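Local atomic coordinates of ChrR-like cupin domain-containing protein (Ralstonia eutropha, PDB entry 3CJX), a protein that is of unknown function but has a cupin-like fold related to the ChrR cupin domain, whose barrel interior probably forms a ligand-binding pocket. Residues P19-L24 against K139-R144; T30-L35 against M44-S49; C73-E78 against N101-N106; M67-G72 against T110-M115. One frame throughout, in Å; residues are numbered along the deposited sequence.

Interaction 1 of 4, residues P19-L24 against K139-R144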
loop_
_atom_site.group_PDB
_atom_site.type_symbol
_atom_site.label_atom_id
_atom_site.label_comp_id
_atom_site.label_asym_id
_atom_site.label_seq_id
_atom_site.Cartn_x
_atom_site.Cartn_y
_atom_site.Cartn_z
ATOM N N PRO A 19 -5.455 -14.909 -4.563
ATOM C CA PRO A 19 -4.911 -14.621 -3.245
ATOM C C PRO A 19 -4.016 -13.399 -3.264
ATOM O O PRO A 19 -3.483 -13.051 -4.307
ATOM C CB PRO A 19 -4.084 -15.867 -2.918
ATOM C CG PRO A 19 -3.762 -16.485 -4.203
ATOM C CD PRO A 19 -4.830 -16.091 -5.177
ATOM N N PHE A 20 -3.869 -12.746 -2.116
ATOM C CA PHE A 20 -2.991 -11.585 -2.006
ATOM C C PHE A 20 -1.539 -12.016 -2.201
ATOM O O PHE A 20 -1.174 -13.170 -1.975
ATOM C CB PHE A 20 -3.135 -10.902 -0.638
ATOM C CG PHE A 20 -4.312 -9.961 -0.521
ATOM C CD1 PHE A 20 -5.574 -10.312 -0.971
ATOM C CD2 PHE A 20 -4.161 -8.732 0.113
ATOM C CE1 PHE A 20 -6.647 -9.431 -0.829
ATOM C CE2 PHE A 20 -5.233 -7.855 0.260
ATOM C CZ PHE A 20 -6.476 -8.212 -0.209
ATOM N N LEU A 21 -0.725 -11.073 -2.660
ATOM C CA LEU A 21 0.701 -11.297 -2.793
ATOM C C LEU A 21 1.220 -11.258 -1.354
ATOM O O LEU A 21 0.908 -10.331 -0.608
ATOM C CB LEU A 21 1.331 -10.194 -3.646
ATOM C CG LEU A 21 0.777 -10.078 -5.069
ATOM C CD1 LEU A 21 1.417 -8.910 -5.816
ATOM C CD2 LEU A 21 0.996 -11.406 -5.798
ATOM N N LYS A 22 1.984 -12.262 -0.952
ATOM C CA LYS A 22 2.435 -12.363 0.433
ATOM C C LYS A 22 3.791 -11.733 0.739
ATOM O O LYS A 22 4.691 -11.720 -0.101
ATOM C CB LYS A 22 2.403 -13.818 0.878
ATOM C CG LYS A 22 1.031 -14.470 0.598
ATOM C CD LYS A 22 0.597 -15.402 1.699
ATOM C CE LYS A 22 -0.916 -15.755 1.698
ATOM N NZ LYS A 22 -1.709 -15.496 0.446
ATOM N N ALA A 23 3.896 -11.154 1.936
ATOM C CA ALA A 23 5.141 -10.595 2.443
ATOM C C ALA A 23 5.815 -9.560 1.563
ATOM O O ALA A 23 6.933 -9.779 1.113
ATOM C CB ALA A 23 6.120 -11.737 2.732
ATOM N N LEU A 24 5.149 -8.434 1.334
ATOM C CA LEU A 24 5.714 -7.333 0.532
ATOM C C LEU A 24 7.141 -6.991 0.946
ATOM O O LEU A 24 7.423 -6.802 2.142
ATOM C CB LEU A 24 4.862 -6.069 0.672
ATOM C CG LEU A 24 5.287 -4.828 -0.140
ATOM C CD1 LEU A 24 5.223 -5.154 -1.628
ATOM C CD2 LEU A 24 4.389 -3.616 0.205
ATOM N N LYS A 139 6.186 -1.729 -7.604
ATOM C CA LYS A 139 5.799 -2.463 -8.810
ATOM C C LYS A 139 6.786 -3.583 -9.116
ATOM O O LYS A 139 6.376 -4.683 -9.473
ATOM C CB LYS A 139 5.671 -1.535 -10.024
ATOM C CG LYS A 139 5.009 -2.194 -11.251
ATOM C CD LYS A 139 4.762 -1.173 -12.368
ATOM C CE LYS A 139 4.041 -1.764 -13.572
ATOM N NZ LYS A 139 4.777 -2.905 -14.207
ATOM N N ASN A 140 8.079 -3.306 -8.986
ATOM C CA ASN A 140 9.091 -4.355 -9.211
ATOM C C ASN A 140 8.872 -5.547 -8.274
ATOM O O ASN A 140 8.906 -6.692 -8.735
ATOM C CB ASN A 140 10.527 -3.826 -9.101
ATOM C CG ASN A 140 10.884 -2.863 -10.231
ATOM O OD1 ASN A 140 10.017 -2.389 -10.970
ATOM N ND2 ASN A 140 12.163 -2.569 -10.366
ATOM N N TRP A 141 8.650 -5.304 -6.983
ATOM C CA TRP A 141 8.392 -6.424 -6.081
ATOM C C TRP A 141 7.106 -7.126 -6.486
ATOM O O TRP A 141 7.054 -8.360 -6.490
ATOM C CB TRP A 141 8.300 -6.009 -4.613
ATOM C CG TRP A 141 8.010 -7.191 -3.742
ATOM C CD1 TRP A 141 8.915 -8.043 -3.187
ATOM C CD2 TRP A 141 6.721 -7.683 -3.374
ATOM N NE1 TRP A 141 8.270 -9.020 -2.478
ATOM C CE2 TRP A 141 6.922 -8.826 -2.588
ATOM C CE3 TRP A 141 5.414 -7.263 -3.636
ATOM C CZ2 TRP A 141 5.875 -9.546 -2.052
ATOM C CZ3 TRP A 141 4.377 -7.972 -3.100
ATOM C CH2 TRP A 141 4.607 -9.099 -2.315
ATOM N N VAL A 142 6.076 -6.350 -6.830
ATOM C CA VAL A 142 4.790 -6.941 -7.245
ATOM C C VAL A 142 4.971 -7.903 -8.425
ATOM O O VAL A 142 4.570 -9.066 -8.356
ATOM C CB VAL A 142 3.733 -5.860 -7.649
ATOM C CG1 VAL A 142 2.580 -6.503 -8.458
ATOM C CG2 VAL A 142 3.231 -5.070 -6.416
ATOM N N ASP A 143 5.605 -7.419 -9.488
ATOM C CA ASP A 143 5.799 -8.228 -10.695
ATOM C C ASP A 143 6.644 -9.459 -10.398
ATOM O O ASP A 143 6.409 -10.517 -10.972
ATOM C CB ASP A 143 6.412 -7.398 -11.828
ATOM C CG ASP A 143 5.450 -6.352 -12.381
ATOM O OD1 ASP A 143 4.216 -6.596 -12.360
ATOM O OD2 ASP A 143 5.939 -5.290 -12.864
ATOM N N ARG A 144 7.615 -9.318 -9.499
ATOM C CA ARG A 144 8.443 -10.448 -9.069
ATOM C C ARG A 144 7.618 -11.392 -8.206
ATOM O O ARG A 144 7.761 -12.614 -8.308
ATOM C CB ARG A 144 9.705 -9.966 -8.308
ATOM C CG ARG A 144 10.312 -10.959 -7.233
ATOM C CD ARG A 144 11.714 -10.534 -6.683
ATOM N NE ARG A 144 11.852 -9.073 -6.569
ATOM C CZ ARG A 144 12.385 -8.259 -7.498
ATOM N NH1 ARG A 144 12.889 -8.732 -8.648
ATOM N NH2 ARG A 144 12.425 -6.942 -7.275
#
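The indole of W141 projects from the helix into the loop L21-L24, which meets it from several directions. The position described is one of two modelled for this side chain, and at this resolution its close distances are approximate. L24 covers one face: its CA stands 3.5 Å from the centroid of the six-membered ring and 17° off the ring normal, a CH-pi contact displaced toward the rim. K22 approaches differently, its carbonyl O lying in the ring plane at the edge, 3.2 Å from W141 CZ2. L21 comes in obliquely, with CB 3.7 Å from W141 CH2. In W141, chi1 179° sets CG anti to the backbone N, on the side of residues 19-24. One helix position further on, V142 CG1 lies 3.8 Å from L21 CD1, the two side chains crossing at about a right angle. The contact thus joins the segment that precedes strand 30-38 to helix 135-148, which packs against strands 30-38 and 43-50 of one of the two sheets of the cupin-like fold. L21 and L24 are set in place by backbone hydrogen bonds to I32 and T30, and A23 N binds the carboxylate of D31. The carbonyl of K22 also accepts a hydrogen bond from Q149, while L21 and V142 both rest on P34.

Interaction 2 of 4, residues T30-L35 against M44-S49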
loop_
_atom_site.group_PDB
_atom_site.type_symbol
_atom_site.label_atom_id
_atom_site.label_comp_id
_atom_site.label_asym_id
_atom_site.label_seq_id
_atom_site.Cartn_x
_atom_site.Cartn_y
_atom_site.Cartn_z
ATOM N N THR A 30 2.667 -8.309 5.925
ATOM C CA THR A 30 2.134 -7.305 5.018
ATOM C C THR A 30 1.811 -7.966 3.671
ATOM O O THR A 30 2.702 -8.220 2.861
ATOM C CB THR A 30 3.111 -6.141 4.832
ATOM O OG1 THR A 30 3.405 -5.568 6.107
ATOM C CG2 THR A 30 2.513 -5.087 3.952
ATOM N N ASP A 31 0.532 -8.268 3.460
ATOM C CA ASP A 31 0.049 -8.865 2.219
ATOM C C ASP A 31 -0.694 -7.816 1.370
ATOM O O ASP A 31 -1.559 -7.108 1.866
ATOM C CB ASP A 31 -0.863 -10.029 2.565
ATOM C CG ASP A 31 -0.152 -11.088 3.377
ATOM O OD1 ASP A 31 1.081 -11.189 3.253
ATOM O OD2 ASP A 31 -0.816 -11.837 4.123
ATOM N N ILE A 32 -0.390 -7.756 0.081
ATOM C CA ILE A 32 -0.937 -6.728 -0.807
ATOM C C ILE A 32 -1.662 -7.305 -1.989
ATOM O O ILE A 32 -1.329 -8.406 -2.469
ATOM C CB ILE A 32 0.203 -5.901 -1.494
ATOM C CG1 ILE A 32 1.192 -5.382 -0.499
ATOM C CG2 ILE A 32 -0.322 -4.675 -2.192
ATOM C CD1 ILE A 32 0.565 -4.385 0.427
ATOM N N PHE A 33 -2.643 -6.541 -2.462
ATOM C CA PHE A 33 -3.295 -6.820 -3.723
ATOM C C PHE A 33 -3.209 -5.502 -4.506
ATOM O O PHE A 33 -3.894 -4.549 -4.165
ATOM C CB PHE A 33 -4.741 -7.287 -3.560
ATOM C CG PHE A 33 -5.254 -8.044 -4.754
ATOM C CD1 PHE A 33 -5.246 -7.458 -6.019
ATOM C CD2 PHE A 33 -5.715 -9.335 -4.623
ATOM C CE1 PHE A 33 -5.686 -8.134 -7.118
ATOM C CE2 PHE A 33 -6.170 -10.022 -5.716
ATOM C CZ PHE A 33 -6.161 -9.415 -6.974
ATOM N N PRO A 34 -2.370 -5.444 -5.553
ATOM C CA PRO A 34 -2.272 -4.193 -6.273
ATOM C C PRO A 34 -3.513 -3.944 -7.107
ATOM O O PRO A 34 -4.127 -4.889 -7.582
ATOM C CB PRO A 34 -1.056 -4.411 -7.181
ATOM C CG PRO A 34 -1.039 -5.863 -7.418
ATOM C CD PRO A 34 -1.526 -6.489 -6.162
ATOM N N LEU A 35 -3.883 -2.677 -7.242
ATOM C CA LEU A 35 -5.034 -2.257 -8.036
ATOM C C LEU A 35 -4.586 -1.329 -9.178
ATOM O O LEU A 35 -4.744 -1.670 -10.355
ATOM C CB LEU A 35 -6.088 -1.588 -7.134
ATOM C CG LEU A 35 -6.441 -2.443 -5.909
ATOM C CD1 LEU A 35 -7.371 -1.720 -4.950
ATOM C CD2 LEU A 35 -7.044 -3.765 -6.396
HETATM N N MSE A 44 -0.249 5.098 -6.263
HETATM C CA MSE A 44 -0.619 3.690 -6.162
HETATM C C MSE A 44 -1.897 3.565 -5.383
HETATM O O MSE A 44 -2.030 4.194 -4.341
HETATM C CB MSE A 44 0.380 2.831 -5.399
HETATM C CG MSE A 44 1.747 3.332 -5.284
HETATM SE SE MSE A 44 2.794 2.039 -4.262
HETATM C CE MSE A 44 3.147 3.140 -2.698
ATOM N N VAL A 45 -2.814 2.740 -5.874
ATOM C CA VAL A 45 -4.040 2.449 -5.170
ATOM C C VAL A 45 -3.942 0.961 -4.866
ATOM O O VAL A 45 -3.865 0.158 -5.786
ATOM C CB VAL A 45 -5.272 2.802 -6.012
ATOM C CG1 VAL A 45 -6.566 2.531 -5.216
ATOM C CG2 VAL A 45 -5.191 4.246 -6.466
HETATM N N MSE A 46 -3.901 0.599 -3.584
HETATM C CA MSE A 46 -3.722 -0.797 -3.179
HETATM C C MSE A 46 -4.667 -1.241 -2.074
HETATM O O MSE A 46 -5.207 -0.433 -1.335
HETATM C CB MSE A 46 -2.337 -0.980 -2.561
HETATM C CG MSE A 46 -1.150 -0.290 -3.223
HETATM SE SE MSE A 46 -0.558 -1.162 -4.840
HETATM C CE MSE A 46 -1.476 -0.241 -6.225
ATOM N N ARG A 47 -4.814 -2.546 -1.951
ATOM C CA ARG A 47 -5.512 -3.176 -0.845
ATOM C C ARG A 47 -4.409 -3.848 -0.064
ATOM O O ARG A 47 -3.589 -4.553 -0.670
ATOM C CB ARG A 47 -6.478 -4.245 -1.336
ATOM C CG ARG A 47 -7.843 -3.754 -1.649
ATOM C CD ARG A 47 -8.820 -3.751 -0.481
ATOM N NE ARG A 47 -9.173 -5.071 0.039
ATOM C CZ ARG A 47 -8.730 -5.618 1.172
ATOM N NH1 ARG A 47 -7.885 -4.981 1.973
ATOM N NH2 ARG A 47 -9.157 -6.824 1.526
ATOM N N ALA A 48 -4.353 -3.612 1.250
ATOM C CA ALA A 48 -3.364 -4.269 2.119
ATOM C C ALA A 48 -4.089 -5.123 3.162
ATOM O O ALA A 48 -5.207 -4.806 3.561
ATOM C CB ALA A 48 -2.463 -3.248 2.797
ATOM N N SER A 49 -3.460 -6.221 3.567
ATOM C CA SER A 49 -3.995 -7.119 4.591
ATOM C C SER A 49 -2.882 -7.318 5.620
ATOM O O SER A 49 -1.875 -7.962 5.348
ATOM C CB SER A 49 -4.449 -8.447 3.996
ATOM O OG SER A 49 -5.091 -9.238 4.977
#
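V45 opens the pairing with L35: its carbonyl O accepts only a weak bond from L35 N (3.2 Å), and V45 CG1 lies 4.3 Å from L35 CD1. M46, a selenomethionine, forms a non-hydrogen-bonded pair with P34. Its chain bends at chi2 (-76°), and SE comes within 4.0 Å of P34 CB. R47 is bonded to F33 in both directions, F33 N to R47 O at 2.8 Å and R47 N to F33 O at 3.1 Å. The aliphatic CG of R47 packs 3.9 Å from L35 CD1, while the guanidinium leads away to a salt bridge with E111. A48 CB meets I32 CD1 at 4.0 Å, on the same face as M46 and P34. S49 closes the pairing with D31, its N 2.7 Å from D31 O, and D31 N bonds back to S49 O. The polar ends go elsewhere, S49 OG to E111 and D31 OD1 to A23. Alternation of hydrogen-bonded and non-hydrogen-bonded pairs is that of an antiparallel beta hairpin, here strands 30-38 and 43-50 of the cupin-like sheet.

Interaction 3 of 4, residues C73-E78 against N101-N106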
loop_
_atom_site.group_PDB
_atom_site.type_symbol
_atom_site.label_atom_id
_atom_site.label_comp_id
_atom_site.label_asym_id
_atom_site.label_seq_id
_atom_site.Cartn_x
_atom_site.Cartn_y
_atom_site.Cartn_z
ATOM N N CYS A 73 -7.935 -3.341 13.146
ATOM C CA CYS A 73 -7.508 -2.209 13.929
ATOM C C CYS A 73 -6.033 -1.874 13.705
ATOM O O CYS A 73 -5.181 -2.768 13.566
ATOM C CB CYS A 73 -7.741 -2.480 15.414
ATOM S SG CYS A 73 -7.030 -1.184 16.476
ATOM N N TRP A 74 -5.741 -0.578 13.654
ATOM C CA TRP A 74 -4.368 -0.112 13.557
ATOM C C TRP A 74 -4.264 1.307 14.078
ATOM O O TRP A 74 -5.265 2.025 14.161
ATOM C CB TRP A 74 -3.841 -0.198 12.140
ATOM C CG TRP A 74 -4.423 0.785 11.160
ATOM C CD1 TRP A 74 -5.466 0.571 10.308
ATOM C CD2 TRP A 74 -3.951 2.111 10.890
ATOM N NE1 TRP A 74 -5.686 1.685 9.550
ATOM C CE2 TRP A 74 -4.773 2.644 9.885
ATOM C CE3 TRP A 74 -2.919 2.899 11.406
ATOM C CZ2 TRP A 74 -4.590 3.924 9.371
ATOM C CZ3 TRP A 74 -2.738 4.181 10.901
ATOM C CH2 TRP A 74 -3.573 4.682 9.899
ATOM N N TYR A 75 -3.055 1.698 14.457
ATOM C CA TYR A 75 -2.819 3.034 14.988
ATOM C C TYR A 75 -1.388 3.485 14.749
ATOM O O TYR A 75 -0.488 2.674 14.522
ATOM C CB TYR A 75 -3.090 3.051 16.489
ATOM C CG TYR A 75 -2.104 2.227 17.284
ATOM C CD1 TYR A 75 -2.281 0.851 17.431
ATOM C CD2 TYR A 75 -0.983 2.816 17.875
ATOM C CE1 TYR A 75 -1.376 0.084 18.135
ATOM C CE2 TYR A 75 -0.066 2.054 18.565
ATOM C CZ TYR A 75 -0.275 0.684 18.697
ATOM O OH TYR A 75 0.611 -0.106 19.395
ATOM N N TYR A 76 -1.198 4.791 14.796
ATOM C CA TYR A 76 0.113 5.367 14.617
ATOM C C TYR A 76 0.682 5.520 16.018
ATOM O O TYR A 76 0.005 5.999 16.923
ATOM C CB TYR A 76 0.078 6.712 13.872
ATOM C CG TYR A 76 -0.166 6.663 12.365
ATOM C CD1 TYR A 76 0.526 5.770 11.546
ATOM C CD2 TYR A 76 -0.977 7.610 11.738
ATOM C CE1 TYR A 76 0.343 5.758 10.161
ATOM C CE2 TYR A 76 -1.145 7.621 10.351
ATOM C CZ TYR A 76 -0.487 6.690 9.574
ATOM O OH TYR A 76 -0.695 6.673 8.214
ATOM N N THR A 77 1.924 5.088 16.197
ATOM C CA THR A 77 2.622 5.162 17.484
ATOM C C THR A 77 2.403 6.460 18.256
ATOM O O THR A 77 2.229 6.459 19.461
ATOM C CB THR A 77 4.144 5.072 17.244
ATOM O OG1 THR A 77 4.441 3.891 16.494
ATOM C CG2 THR A 77 4.902 5.078 18.553
ATOM N N GLU A 78 2.432 7.564 17.532
ATOM C CA GLU A 78 2.325 8.903 18.079
ATOM C C GLU A 78 0.904 9.244 18.560
ATOM O O GLU A 78 0.739 10.045 19.464
ATOM C CB GLU A 78 2.759 9.915 16.993
ATOM C CG GLU A 78 4.173 9.686 16.317
ATOM C CD GLU A 78 4.269 8.573 15.198
ATOM O OE1 GLU A 78 3.247 7.959 14.790
ATOM O OE2 GLU A 78 5.410 8.320 14.732
ATOM N N ASN A 101 1.132 0.583 13.224
ATOM C CA ASN A 101 1.136 -0.529 14.145
ATOM C C ASN A 101 -0.192 -1.267 14.073
ATOM O O ASN A 101 -1.240 -0.622 13.945
ATOM C CB ASN A 101 1.245 -0.056 15.599
ATOM C CG ASN A 101 2.554 0.641 15.919
ATOM O OD1 ASN A 101 3.551 -0.003 16.258
ATOM N ND2 ASN A 101 2.522 1.967 15.922
ATOM N N THR A 102 -0.144 -2.600 14.132
ATOM C CA THR A 102 -1.350 -3.393 14.329
ATOM C C THR A 102 -1.156 -3.963 15.715
ATOM O O THR A 102 -0.153 -4.631 15.965
ATOM C CB THR A 102 -1.580 -4.549 13.329
ATOM O OG1 THR A 102 -0.394 -5.338 13.186
ATOM C CG2 THR A 102 -2.031 -4.017 11.983
ATOM N N PRO A 103 -2.090 -3.688 16.629
ATOM C CA PRO A 103 -1.975 -4.263 17.976
ATOM C C PRO A 103 -1.833 -5.775 17.980
ATOM O O PRO A 103 -2.469 -6.447 17.168
ATOM C CB PRO A 103 -3.320 -3.917 18.630
ATOM C CG PRO A 103 -3.843 -2.750 17.863
ATOM C CD PRO A 103 -3.301 -2.853 16.473
ATOM N N ARG A 104 -1.040 -6.308 18.910
ATOM C CA ARG A 104 -0.913 -7.762 19.053
ATOM C C ARG A 104 -2.256 -8.420 19.370
ATOM O O ARG A 104 -2.472 -9.587 19.035
ATOM C CB ARG A 104 0.054 -8.132 20.170
ATOM C CG ARG A 104 0.416 -9.610 20.133
ATOM C CD ARG A 104 1.540 -10.008 21.077
ATOM N NE ARG A 104 1.203 -9.906 22.496
ATOM C CZ ARG A 104 2.044 -10.211 23.484
ATOM N NH1 ARG A 104 3.281 -10.634 23.226
ATOM N NH2 ARG A 104 1.646 -10.085 24.738
ATOM N N ASP A 105 -3.167 -7.658 19.977
ATOM C CA ASP A 105 -4.433 -8.203 20.412
ATOM C C ASP A 105 -5.493 -8.290 19.339
ATOM O O ASP A 105 -6.612 -8.676 19.648
ATOM C CB ASP A 105 -4.994 -7.383 21.562
ATOM C CG ASP A 105 -3.918 -6.759 22.413
ATOM O OD1 ASP A 105 -3.357 -7.460 23.294
ATOM O OD2 ASP A 105 -3.665 -5.550 22.204
ATOM N N ASN A 106 -5.191 -7.916 18.102
ATOM C CA ASN A 106 -6.178 -8.067 17.035
ATOM C C ASN A 106 -6.452 -9.559 16.870
ATOM O O ASN A 106 -5.503 -10.346 16.871
ATOM C CB ASN A 106 -5.659 -7.520 15.696
ATOM C CG ASN A 106 -5.512 -6.015 15.677
ATOM O OD1 ASN A 106 -5.768 -5.340 16.666
ATOM N ND2 ASN A 106 -5.088 -5.482 14.545
#
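Y75 lays one face of its ring over N101 CB, which sits 3.7 Å from the ring centroid and is offset toward the rim, a CH-pi contact. With CG of Y75 between the backbone N and the carbonyl carbon (chi1 67°), the ring lies against N101, its plane only 17° from that of the N101 amide. That amide is fixed in turn: ND2 donates to T77 OG1 at 2.8 Å, with the hydroxyl lying in the amide plane, and more weakly to Y75 O at 3.4 Å. OD1 of N101 is taken by T55. P103 touches the Y75 ring at its edge, CG being 3.8 Å from CE1, and the same CG packs against C73 SG. In the backbone, strand 73-76 pairs with the end of strand 97-101 in the antiparallel second sheet of the cupin-like fold. Y75 and N101 form its hydrogen-bonded pair, Y75 N to N101 O at 3.0 Å, with a weak return bond from N101 N to Y75 O. Past N101 the chain leaves the strand, and a type I turn from P103 to N106 brings it back toward C73. There N106 ND2 donates to C73 O at 2.9 Å, with the acceptor close to the amide plane of N106; the same carbonyl is also hydrogen-bonded to T110 OG1. The indole of W74 leads away to stack on F100 and to bond T69 through NE1.

Interaction 4 of 4, residues M67-G72 against T110-M115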
loop_
_atom_site.group_PDB
_atom_site.type_symbol
_atom_site.label_atom_id
_atom_site.label_comp_id
_atom_site.label_asym_id
_atom_site.label_seq_id
_atom_site.Cartn_x
_atom_site.Cartn_y
_atom_site.Cartn_z
HETATM N N MSE A 67 -6.682 6.809 3.233
HETATM C CA MSE A 67 -6.799 5.434 3.696
HETATM C C MSE A 67 -8.106 5.138 4.395
HETATM O O MSE A 67 -8.543 5.895 5.255
HETATM C CB MSE A 67 -5.614 5.107 4.593
HETATM C CG MSE A 67 -5.697 3.782 5.308
HETATM SE SE MSE A 67 -3.972 2.937 5.393
HETATM C CE MSE A 67 -2.904 4.578 5.611
ATOM N N TYR A 68 -8.703 4.016 3.989
ATOM C CA TYR A 68 -9.940 3.539 4.540
ATOM C C TYR A 68 -9.737 2.147 5.095
ATOM O O TYR A 68 -9.296 1.227 4.378
ATOM C CB TYR A 68 -11.023 3.503 3.469
ATOM C CG TYR A 68 -12.392 3.071 3.969
ATOM C CD1 TYR A 68 -13.246 3.982 4.583
ATOM C CD2 TYR A 68 -12.837 1.766 3.790
ATOM C CE1 TYR A 68 -14.498 3.607 5.018
ATOM C CE2 TYR A 68 -14.088 1.374 4.219
ATOM C CZ TYR A 68 -14.914 2.291 4.842
ATOM O OH TYR A 68 -16.160 1.907 5.271
ATOM N N THR A 69 -10.084 2.004 6.368
ATOM C CA THR A 69 -9.991 0.735 7.049
ATOM C C THR A 69 -11.299 -0.006 6.906
ATOM O O THR A 69 -12.340 0.455 7.365
ATOM C CB THR A 69 -9.714 0.935 8.516
ATOM O OG1 THR A 69 -8.505 1.680 8.655
ATOM C CG2 THR A 69 -9.589 -0.413 9.225
ATOM N N ILE A 70 -11.243 -1.162 6.270
ATOM C CA ILE A 70 -12.438 -1.974 6.060
ATOM C C ILE A 70 -12.708 -2.749 7.366
ATOM O O ILE A 70 -13.825 -2.774 7.891
ATOM C CB ILE A 70 -12.234 -2.918 4.836
ATOM C CG1 ILE A 70 -11.915 -2.080 3.571
ATOM C CG2 ILE A 70 -13.456 -3.864 4.629
ATOM C CD1 ILE A 70 -11.164 -2.830 2.456
ATOM N N SER A 71 -11.662 -3.362 7.901
ATOM C CA SER A 71 -11.801 -4.112 9.122
ATOM C C SER A 71 -10.487 -4.189 9.867
ATOM O O SER A 71 -9.423 -3.856 9.347
ATOM C CB SER A 71 -12.359 -5.517 8.841
ATOM O OG SER A 71 -11.606 -6.180 7.855
ATOM N N GLY A 72 -10.602 -4.608 11.115
ATOM C CA GLY A 72 -9.472 -4.776 12.005
ATOM C C GLY A 72 -9.210 -3.548 12.837
ATOM O O GLY A 72 -10.130 -2.822 13.203
ATOM N N THR A 110 -6.139 -6.973 9.537
ATOM C CA THR A 110 -6.583 -5.609 9.437
ATOM C C THR A 110 -6.539 -5.343 7.946
ATOM O O THR A 110 -5.484 -5.472 7.319
ATOM C CB THR A 110 -5.662 -4.676 10.230
ATOM O OG1 THR A 110 -5.813 -4.948 11.635
ATOM C CG2 THR A 110 -5.995 -3.226 9.964
ATOM N N GLU A 111 -7.689 -4.998 7.377
ATOM C CA GLU A 111 -7.833 -4.784 5.940
ATOM C C GLU A 111 -8.006 -3.313 5.570
ATOM O O GLU A 111 -8.954 -2.655 6.043
ATOM C CB GLU A 111 -9.070 -5.553 5.442
ATOM C CG GLU A 111 -9.054 -7.067 5.680
ATOM C CD GLU A 111 -7.982 -7.795 4.886
ATOM O OE1 GLU A 111 -7.295 -7.165 4.070
ATOM O OE2 GLU A 111 -7.825 -9.016 5.063
ATOM N N VAL A 112 -7.138 -2.787 4.704
ATOM C CA VAL A 112 -7.272 -1.378 4.302
ATOM C C VAL A 112 -7.221 -1.186 2.794
ATOM O O VAL A 112 -6.746 -2.044 2.057
ATOM C CB VAL A 112 -6.182 -0.498 4.922
ATOM C CG1 VAL A 112 -6.150 -0.662 6.440
ATOM C CG2 VAL A 112 -4.850 -0.854 4.334
ATOM N N ILE A 113 -7.763 -0.077 2.334
ATOM C CA ILE A 113 -7.605 0.298 0.935
ATOM C C ILE A 113 -7.017 1.688 1.001
ATOM O O ILE A 113 -7.497 2.534 1.746
ATOM C CB ILE A 113 -8.922 0.286 0.108
ATOM C CG1 ILE A 113 -8.612 0.608 -1.355
ATOM C CG2 ILE A 113 -9.959 1.285 0.652
ATOM C CD1 ILE A 113 -9.818 0.549 -2.252
ATOM N N PHE A 114 -5.946 1.930 0.278
ATOM C CA PHE A 114 -5.383 3.260 0.315
ATOM C C PHE A 114 -4.911 3.748 -1.008
ATOM O O PHE A 114 -4.635 2.972 -1.915
ATOM C CB PHE A 114 -4.234 3.359 1.313
ATOM C CG PHE A 114 -3.050 2.526 0.959
ATOM C CD1 PHE A 114 -2.041 3.037 0.146
ATOM C CD2 PHE A 114 -2.931 1.244 1.452
ATOM C CE1 PHE A 114 -0.945 2.265 -0.193
ATOM C CE2 PHE A 114 -1.837 0.466 1.141
ATOM C CZ PHE A 114 -0.837 0.978 0.310
HETATM N N MSE A 115 -4.858 5.066 -1.099
HETATM C CA MSE A 115 -4.373 5.750 -2.268
HETATM C C MSE A 115 -3.140 6.563 -1.818
HETATM O O MSE A 115 -3.302 7.575 -1.141
HETATM C CB MSE A 115 -5.497 6.637 -2.845
HETATM C CG MSE A 115 -6.817 5.890 -3.283
HETATM SE SE MSE A 115 -8.490 5.839 -2.169
HETATM C CE MSE A 115 -8.083 4.871 -0.561
#
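A classic beta bulge interrupts the antiparallel pairing of strands 65-71 and 110-117, where I70 and S71 both face E111. The carbonyl of E111 accepts I70 N at 2.7 Å and, weakly, S71 N at 3.4 Å. In return E111 N donates to S71 O at 2.9 Å, from well above the carbonyl plane (43°). S71 OG rests against E111 CG, 3.5 Å away, whereas the carboxylate leads off to R47 and S49. Before the bulge the pairing is regular: Y68 and I113 are bonded in both directions, and Y68 CB lies 3.7 Å from I113 CG2. On the other face, the selenomethionine M67 runs beside F114 in the same direction, its CG anti to the backbone N (chi1 172°). SE makes an oblique Met-aromatic contact with the F114 ring, 5.3 Å from its centroid, and lies 4.0 Å from V112 CG2. Beyond the bulge G72 takes a positive phi (93°), its CA 3.7 Å from T110 OG1. W74 and Y76 of the second sheet cover M67, and a bound glycerol, probably from the crystallisation liquor, lies beside it and may mark the interior pocket between the two sheets of a cupin-like barrel.

How the interactions relate
Interactions 1, 2 and 4 follow one another from helix 135-148 into the sheet of strands 30-38, 43-50 and 110-117. Residues 19-24 bond to strand 30-38 of interaction 2 through L21 N to I32 O (2.7 Å) and L24 N to T30 O (2.9 Å). Neighbouring strands 43-50 and 110-117 tie interaction 2 to interaction 4 by M46 O to F114 N (3.0 Å) and by S49 OG to E111 OE2 (2.7 Å). Interaction 3, its centre about 23 Å from that of interaction 1, belongs to the second sheet and meets interaction 4 where W74 NE1 bonds T69 OG1 (3.0 Å). M67 and Y76 side chains each approach glycerol, probably from crystallisation, to about 3 Å; it may mark the pocket.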